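Endo-beta-1,4-glucanase (Bacillus licheniformis, PDB 2JEN) hydrolyses the beta-1,4-glucan backbone of plant cell-wall polysaccharides, xyloglucan among them, as a glycoside hydrolase of family 12. Local coordinates at residues S31-S36 / W62-H67; M73-N78 / F240-F245. The protein carries 1 engineered substitution. All coordinates share one frame; numbering follows the deposited sequence. Where two conformers were deposited one is given.

Interaction 1. Residues S31-S36 / W62-H67; sequences SSSNPS and WQTIYH. With XYS (alpha-D-xylopyranose), chain B.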
loop_
_atom_site.group_PDB
_atom_site.type_symbol
_atom_site.label_atom_id
_atom_site.label_comp_id
_atom_site.label_asym_id
_atom_site.label_seq_id
_atom_site.Cartn_x
_atom_site.Cartn_y
_atom_site.Cartn_z
ATOM N N SER A 31 0.191 -14.621 2.872
ATOM C CA SER A 31 -0.964 -13.734 2.759
ATOM C C SER A 31 -1.018 -12.995 1.405
ATOM O O SER A 31 -0.076 -12.285 1.007
ATOM C CB SER A 31 -1.012 -12.757 3.925
ATOM O OG SER A 31 0.068 -11.857 3.909
ATOM N N SER A 32 -2.111 -13.182 0.675
ATOM C CA SER A 32 -2.160 -12.764 -0.709
ATOM C C SER A 32 -3.374 -11.879 -0.950
ATOM O O SER A 32 -4.368 -12.000 -0.225
ATOM C CB SER A 32 -2.129 -13.994 -1.620
ATOM O OG SER A 32 -1.695 -13.688 -2.935
ATOM N N SER A 33 -3.313 -11.011 -1.971
ATOM C CA SER A 33 -4.295 -9.950 -2.076
ATOM C C SER A 33 -4.868 -9.690 -3.456
ATOM O O SER A 33 -5.723 -8.816 -3.599
ATOM C CB SER A 33 -3.722 -8.659 -1.527
ATOM O OG SER A 33 -3.298 -8.833 -0.181
ATOM N N ASN A 34 -4.463 -10.430 -4.475
ATOM C CA ASN A 34 -5.011 -10.217 -5.807
ATOM C C ASN A 34 -6.252 -11.071 -6.045
ATOM O O ASN A 34 -6.449 -12.111 -5.416
ATOM C CB ASN A 34 -3.973 -10.467 -6.919
ATOM C CG ASN A 34 -2.837 -9.470 -6.939
ATOM O OD1 ASN A 34 -1.738 -9.832 -6.611
ATOM N ND2 ASN A 34 -3.083 -8.241 -7.259
ATOM N N PRO A 35 -7.091 -10.634 -7.012
ATOM C CA PRO A 35 -8.301 -11.383 -7.297
ATOM C C PRO A 35 -7.991 -12.830 -7.652
ATOM O O PRO A 35 -7.097 -13.104 -8.449
ATOM C CB PRO A 35 -8.898 -10.648 -8.497
ATOM C CG PRO A 35 -8.406 -9.214 -8.330
ATOM C CD PRO A 35 -6.991 -9.407 -7.812
ATOM N N SER A 36 -8.770 -13.751 -7.093
ATOM C CA SER A 36 -8.706 -15.188 -7.392
ATOM C C SER A 36 -7.426 -15.855 -6.941
ATOM O O SER A 36 -7.190 -17.012 -7.271
ATOM C CB SER A 36 -8.969 -15.452 -8.868
ATOM O OG SER A 36 -10.255 -15.006 -9.226
ATOM N N TRP A 62 -10.373 -3.619 -0.918
ATOM C CA TRP A 62 -9.247 -4.525 -0.845
ATOM C C TRP A 62 -9.693 -5.802 -0.114
ATOM O O TRP A 62 -10.668 -5.785 0.636
ATOM C CB TRP A 62 -8.014 -3.883 -0.230
ATOM C CG TRP A 62 -8.178 -3.182 0.998
ATOM C CD1 TRP A 62 -8.312 -1.807 1.158
ATOM C CD2 TRP A 62 -8.227 -3.728 2.261
ATOM N NE1 TRP A 62 -8.400 -1.497 2.444
ATOM C CE2 TRP A 62 -8.365 -2.639 3.176
ATOM C CE3 TRP A 62 -8.167 -5.004 2.752
ATOM C CZ2 TRP A 62 -8.442 -2.809 4.529
ATOM C CZ3 TRP A 62 -8.221 -5.171 4.126
ATOM C CH2 TRP A 62 -8.379 -4.090 4.985
ATOM N N GLN A 63 -8.978 -6.897 -0.350
ATOM C CA GLN A 63 -9.275 -8.173 0.280
ATOM C C GLN A 63 -8.045 -9.029 0.261
ATOM O O GLN A 63 -7.446 -9.218 -0.800
ATOM C CB GLN A 63 -10.441 -8.872 -0.423
ATOM C CG GLN A 63 -10.980 -10.088 0.310
ATOM C CD GLN A 63 -12.230 -10.619 -0.353
ATOM O OE1 GLN A 63 -13.324 -10.107 -0.105
ATOM N NE2 GLN A 63 -12.074 -11.567 -1.265
ATOM N N THR A 64 -7.670 -9.517 1.439
ATOM C CA THR A 64 -6.438 -10.292 1.651
ATOM C C THR A 64 -6.799 -11.617 2.328
ATOM O O THR A 64 -7.487 -11.598 3.356
ATOM C CB THR A 64 -5.506 -9.477 2.575
ATOM O OG1 THR A 64 -5.047 -8.322 1.832
ATOM C CG2 THR A 64 -4.294 -10.292 3.150
ATOM N N ILE A 65 -6.314 -12.709 1.791
ATOM C CA ILE A 65 -6.433 -14.020 2.393
ATOM C C ILE A 65 -5.127 -14.378 3.096
ATOM O O ILE A 65 -4.069 -13.991 2.636
ATOM C CB ILE A 65 -6.839 -15.105 1.369
ATOM C CG1 ILE A 65 -5.882 -15.203 0.174
ATOM C CG2 ILE A 65 -8.297 -14.876 0.935
ATOM C CD1 ILE A 65 -6.055 -16.460 -0.704
ATOM N N TYR A 66 -5.188 -15.095 4.226
ATOM C CA TYR A 66 -3.966 -15.499 4.921
ATOM C C TYR A 66 -4.074 -16.868 5.540
ATOM O O TYR A 66 -5.143 -17.340 5.917
ATOM C CB TYR A 66 -3.587 -14.474 5.996
ATOM C CG TYR A 66 -4.459 -14.480 7.249
ATOM C CD1 TYR A 66 -5.611 -13.721 7.349
ATOM C CD2 TYR A 66 -4.098 -15.239 8.329
ATOM C CE1 TYR A 66 -6.362 -13.728 8.497
ATOM C CE2 TYR A 66 -4.845 -15.262 9.492
ATOM C CZ TYR A 66 -5.991 -14.510 9.556
ATOM O OH TYR A 66 -6.701 -14.462 10.758
ATOM N N HIS A 67 -2.902 -17.497 5.646
ATOM C CA HIS A 67 -2.758 -18.790 6.307
ATOM C C HIS A 67 -1.517 -18.756 7.141
ATOM O O HIS A 67 -0.424 -18.657 6.584
ATOM C CB HIS A 67 -2.655 -19.903 5.249
ATOM C CG HIS A 67 -2.492 -21.289 5.797
ATOM N ND1 HIS A 67 -1.253 -21.824 6.077
ATOM C CD2 HIS A 67 -3.399 -22.245 6.101
ATOM C CE1 HIS A 67 -1.414 -23.048 6.552
ATOM N NE2 HIS A 67 -2.707 -23.339 6.565
HETATM C C1 XYS B . -14.959 -15.428 -10.790
HETATM C C2 XYS B . -14.256 -14.138 -11.198
HETATM C C3 XYS B . -13.061 -13.835 -10.285
HETATM C C4 XYS B . -13.496 -14.047 -8.831
HETATM C C5 XYS B . -14.177 -15.396 -8.558
HETATM O O2 XYS B . -13.786 -14.276 -12.549
HETATM O O3 XYS B . -12.505 -12.511 -10.433
HETATM O O4 XYS B . -12.413 -13.819 -7.968
HETATM O O5 XYS B . -15.241 -15.535 -9.433
HETATM O O HOH W 1 -6.969 -6.600 -2.342
#

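Interaction 2. Residues M73-N78 / F240-F245; sequences MGWVWN and FGTEVF. With GLC (alpha-D-glucopyranose), chain C; GLC (alpha-D-glucopyranose), chain D; XYS (alpha-D-xylopyranose), chain E.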
loop_
_atom_site.group_PDB
_atom_site.type_symbol
_atom_site.label_atom_id
_atom_site.label_comp_id
_atom_site.label_asym_id
_atom_site.label_seq_id
_atom_site.Cartn_x
_atom_site.Cartn_y
_atom_site.Cartn_z
ATOM N N MET A 73 -6.046 -19.058 10.293
ATOM C CA MET A 73 -6.159 -18.625 8.903
ATOM C C MET A 73 -7.387 -17.768 8.768
ATOM O O MET A 73 -8.242 -17.777 9.686
ATOM C CB MET A 73 -6.202 -19.822 7.962
ATOM C CG MET A 73 -7.383 -20.716 8.164
ATOM S SD MET A 73 -7.345 -22.185 7.111
ATOM C CE MET A 73 -8.433 -23.306 8.008
ATOM N N GLY A 74 -7.535 -17.067 7.653
ATOM C CA GLY A 74 -8.703 -16.211 7.520
ATOM C C GLY A 74 -8.520 -15.204 6.413
ATOM O O GLY A 74 -7.792 -15.455 5.440
ATOM N N TRP A 75 -9.211 -14.089 6.527
ATOM C CA TRP A 75 -9.166 -13.039 5.518
ATOM C C TRP A 75 -9.648 -11.726 6.116
ATOM O O TRP A 75 -10.320 -11.724 7.125
ATOM C CB TRP A 75 -9.921 -13.409 4.236
ATOM C CG TRP A 75 -11.298 -13.980 4.450
ATOM C CD1 TRP A 75 -12.473 -13.287 4.539
ATOM C CD2 TRP A 75 -11.648 -15.369 4.523
ATOM N NE1 TRP A 75 -13.511 -14.157 4.735
ATOM C CE2 TRP A 75 -13.046 -15.444 4.694
ATOM C CE3 TRP A 75 -10.921 -16.565 4.465
ATOM C CZ2 TRP A 75 -13.722 -16.646 4.849
ATOM C CZ3 TRP A 75 -11.597 -17.758 4.630
ATOM C CH2 TRP A 75 -12.987 -17.786 4.813
ATOM N N VAL A 76 -9.247 -10.638 5.474
ATOM C CA VAL A 76 -9.443 -9.291 5.896
ATOM C C VAL A 76 -10.004 -8.551 4.669
ATOM O O VAL A 76 -9.544 -8.795 3.553
ATOM C CB VAL A 76 -8.068 -8.752 6.323
ATOM C CG1 VAL A 76 -8.226 -7.406 7.014
ATOM C CG2 VAL A 76 -7.321 -9.821 7.223
ATOM N N TRP A 77 -10.937 -7.636 4.863
ATOM C CA TRP A 77 -11.586 -6.996 3.731
ATOM C C TRP A 77 -12.023 -5.564 4.007
ATOM O O TRP A 77 -12.202 -5.138 5.167
ATOM C CB TRP A 77 -12.841 -7.783 3.310
ATOM C CG TRP A 77 -13.995 -7.800 4.290
ATOM C CD1 TRP A 77 -14.976 -6.874 4.420
ATOM C CD2 TRP A 77 -14.290 -8.817 5.264
ATOM N NE1 TRP A 77 -15.864 -7.251 5.412
ATOM C CE2 TRP A 77 -15.468 -8.444 5.933
ATOM C CE3 TRP A 77 -13.675 -10.010 5.628
ATOM C CZ2 TRP A 77 -16.056 -9.244 6.909
ATOM C CZ3 TRP A 77 -14.256 -10.796 6.629
ATOM C CH2 TRP A 77 -15.445 -10.408 7.223
ATOM N N ASN A 78 -12.219 -4.851 2.912
ATOM C CA ASN A 78 -12.844 -3.556 2.907
ATOM C C ASN A 78 -13.617 -3.359 1.623
ATOM O O ASN A 78 -13.021 -3.356 0.547
ATOM C CB ASN A 78 -11.767 -2.464 2.981
ATOM C CG ASN A 78 -12.315 -1.085 2.884
ATOM O OD1 ASN A 78 -13.325 -0.767 3.485
ATOM N ND2 ASN A 78 -11.677 -0.255 2.087
ATOM N N PHE A 240 -16.712 -22.694 2.558
ATOM C CA PHE A 240 -17.147 -21.898 3.700
ATOM C C PHE A 240 -16.516 -20.533 3.572
ATOM O O PHE A 240 -15.300 -20.422 3.377
ATOM C CB PHE A 240 -16.717 -22.506 5.027
ATOM C CG PHE A 240 -17.113 -21.676 6.221
ATOM C CD1 PHE A 240 -16.224 -20.804 6.789
ATOM C CD2 PHE A 240 -18.400 -21.740 6.735
ATOM C CE1 PHE A 240 -16.610 -20.005 7.858
ATOM C CE2 PHE A 240 -18.792 -20.947 7.773
ATOM C CZ PHE A 240 -17.890 -20.089 8.357
ATOM N N GLY A 241 -17.328 -19.486 3.683
ATOM C CA GLY A 241 -16.764 -18.153 3.587
ATOM C C GLY A 241 -17.712 -17.095 4.025
ATOM O O GLY A 241 -18.718 -17.397 4.693
ATOM N N THR A 242 -17.361 -15.844 3.745
ATOM C CA THR A 242 -18.188 -14.707 4.115
ATOM C C THR A 242 -18.625 -13.994 2.858
ATOM O O THR A 242 -17.807 -13.392 2.184
ATOM C CB THR A 242 -17.453 -13.743 5.048
ATOM O OG1 THR A 242 -16.260 -13.295 4.394
ATOM C CG2 THR A 242 -17.049 -14.361 6.381
ATOM N N GLU A 243 -19.918 -13.979 2.545
ATOM C CA GLU A 243 -20.396 -13.072 1.495
ATOM C C GLU A 243 -20.405 -11.696 2.089
ATOM O O GLU A 243 -20.953 -11.478 3.175
ATOM C CB GLU A 243 -21.803 -13.408 1.019
ATOM C CG GLU A 243 -21.935 -14.755 0.319
ATOM C CD GLU A 243 -23.306 -14.988 -0.265
ATOM O OE1 GLU A 243 -24.277 -15.046 0.487
ATOM O OE2 GLU A 243 -23.413 -15.109 -1.500
ATOM N N VAL A 244 -19.757 -10.741 1.412
ATOM C CA VAL A 244 -19.697 -9.379 1.890
ATOM C C VAL A 244 -20.449 -8.489 0.911
ATOM O O VAL A 244 -20.200 -8.520 -0.301
ATOM C CB VAL A 244 -18.264 -8.857 2.048
ATOM C CG1 VAL A 244 -18.328 -7.401 2.591
ATOM C CG2 VAL A 244 -17.440 -9.786 2.966
ATOM N N PHE A 245 -21.425 -7.740 1.445
ATOM C CA PHE A 245 -22.211 -6.788 0.722
ATOM C C PHE A 245 -21.600 -5.394 0.864
ATOM O O PHE A 245 -21.526 -4.612 -0.089
ATOM C CB PHE A 245 -23.643 -6.817 1.227
ATOM C CG PHE A 245 -24.312 -8.147 1.089
ATOM C CD1 PHE A 245 -24.111 -9.139 2.049
ATOM C CD2 PHE A 245 -25.118 -8.426 0.009
ATOM C CE1 PHE A 245 -24.721 -10.391 1.919
ATOM C CE2 PHE A 245 -25.765 -9.682 -0.094
ATOM C CZ PHE A 245 -25.558 -10.646 0.864
HETATM C C1 GLC C . -28.492 -12.615 -2.142
HETATM C C2 GLC C . -28.072 -13.672 -1.149
HETATM C C3 GLC C . -26.758 -14.308 -1.532
HETATM C C4 GLC C . -26.723 -14.728 -3.003
HETATM C C5 GLC C . -27.247 -13.570 -3.869
HETATM C C6 GLC C . -27.352 -14.000 -5.330
HETATM O O2 GLC C . -27.918 -13.072 0.120
HETATM O O3 GLC C . -26.561 -15.443 -0.729
HETATM O O4 GLC C . -25.399 -15.126 -3.362
HETATM O O5 GLC C . -28.539 -13.207 -3.439
HETATM O O6 GLC C . -27.514 -12.838 -6.144
HETATM C C1 GLC D . -24.973 -18.175 -3.590
HETATM C C2 GLC D . -25.038 -17.928 -5.095
HETATM C C3 GLC D . -23.753 -18.409 -5.715
HETATM C C4 GLC D . -22.600 -17.601 -5.129
HETATM C C5 GLC D . -22.640 -17.869 -3.619
HETATM C C6 GLC D . -21.450 -17.295 -2.841
HETATM O O1 GLC D . -26.153 -17.819 -2.925
HETATM O O2 GLC D . -26.057 -18.617 -5.784
HETATM O O3 GLC D . -23.963 -18.315 -7.125
HETATM O O4 GLC D . -21.364 -18.064 -5.627
HETATM O O5 GLC D . -23.879 -17.402 -3.104
HETATM O O6 GLC D . -21.295 -15.910 -3.065
HETATM C C1 XYS E . -30.185 -8.626 1.409
HETATM C C2 XYS E . -30.952 -7.510 2.072
HETATM C C3 XYS E . -30.190 -6.209 1.943
HETATM C C4 XYS E . -28.788 -6.402 2.492
HETATM C C5 XYS E . -28.157 -7.577 1.769
HETATM O O2 XYS E . -32.257 -7.391 1.491
HETATM O O3 XYS E . -30.863 -5.157 2.621
HETATM O O4 XYS E . -28.026 -5.242 2.190
HETATM O O5 XYS E . -28.909 -8.775 1.952
#

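Interaction 1. Residues S31-S36 / W62-H67
Ser31 and Ser32 run antiparallel to Ile65 and Tyr66: Ser32 faces Ile65 as a hydrogen-bonded pair, and Ser31 faces Tyr66 as a non-hydrogen-bonded pair. In the beta-jelly-roll sandwich of family 12, this adds strand 30-32 to one margin of a sheet, beside strand 62-67. Two backbone bonds fasten the pair, Ser32 N to Ile65 O and Ile65 N to Ser32 O, both 2.9 Å. Ser32 O also receives a CA-H...O contact from Thr64 CA.

On one face of the sheet, Ser31 CB rests on Tyr66 CB at 3.7 Å, while the phenol extends from the contact, its OH hydrogen-bonded to Asn252 OD1. On the other face, Ile65 lies beside Ser32 and reaches Ile48. The hydroxyl of Ser32 is held by Asp37.

Where the ladder ends, side chains take over. In one of the alternate conformers of each residue, Ser33 OG and Thr64 OG1 are hydrogen-bonded at 2.7 Å. Each hydroxyl sits beside its own backbone N and anti to its carbonyl carbon (chi1 -57° and -69°), which also puts Thr64 CG2 anti to N. Between Ser33 and Gln63 a water takes the place of a direct backbone bond, donating to Ser33 O and accepting from Gln63 N, at 2.8 Å in each case. The amide of Gln63 is gripped at both ends, its OE1 by Trp79 and its NE2 by Asn50.

Neighbouring subunits meet this margin as well: Asn34 OD1 and ND2 bond to Gly60 N and Trp61 O of one of them. Beyond Pro35 the chain has left the strand and reaches the glycan pocket, where Ser36 OG is hydrogen-bonded to O4 of a bound xylose at 2.8 Å.

Interaction 2. Residues M73-N78 / F240-F245
Trp75 CG and Thr242 OG1 each sit between their own backbone N and carbonyl carbon (chi1 47° and 58°), which sets CG and OG1 on the sides that meet between the two sheets; the second torsion of Trp75 (89°) then sets the turn of the indole about the CB-CG bond. Trp75 NE1 donates to Thr242 OG1 at 2.9 Å in a fairly straight bond, with the oxygen close to the ring plane, so this buried hydroxyl is met at the indole edge. Further round the same ring, CZ2 comes to 3.6 Å from Gly241 CA.

Trp77 packs differently. Val244 CG2 lies over the face of its five-membered ring, a CH-pi contact 3.8 Å from the centroid, while Val244 CG1 approaches Trp77 NE1 at 3.7 Å. Pro90 touches both Trp75 and Thr242.

Glu243 and Phe245 face the bound glycan instead. Glu243 OE1 accepts from O3 of one bound glucose at 2.6 Å and is also hydrogen-bonded to Asn133 ND2, and OE2 accepts from O6 of a second glucose at 2.8 Å. A xylose carbon, C5, lies over one face of the Phe245 ring. Interior packing on one side and sugar binding on the other is the arrangement of the cleft-lining inner sheet in the family 12 jelly roll.

Overall arrangement
Strands 62-67 and 72-79 are neighbours in one sheet, and backbone contacts such as Tyr66 N to Gly74 O tie the two interactions together. Interaction 1 works within that sheet, at its margin, about 17 Å from the chain's centre (centre to centre): main-chain bonds, small hydroxyls and a water join adjacent strands, mostly buried but with Ser33 exposed. Interaction 2 is core, about 11 Å from that centre, every touching residue buried; it joins different sheets through indoles, a valine and a single indole-to-hydroxyl bond, with backbones too far apart to pair. Ile65 on Trp75 links the two within the sandwich interior. Both also touch bound sugar, interaction 1 through Ser36, interaction 2 through Glu243 and Phe245.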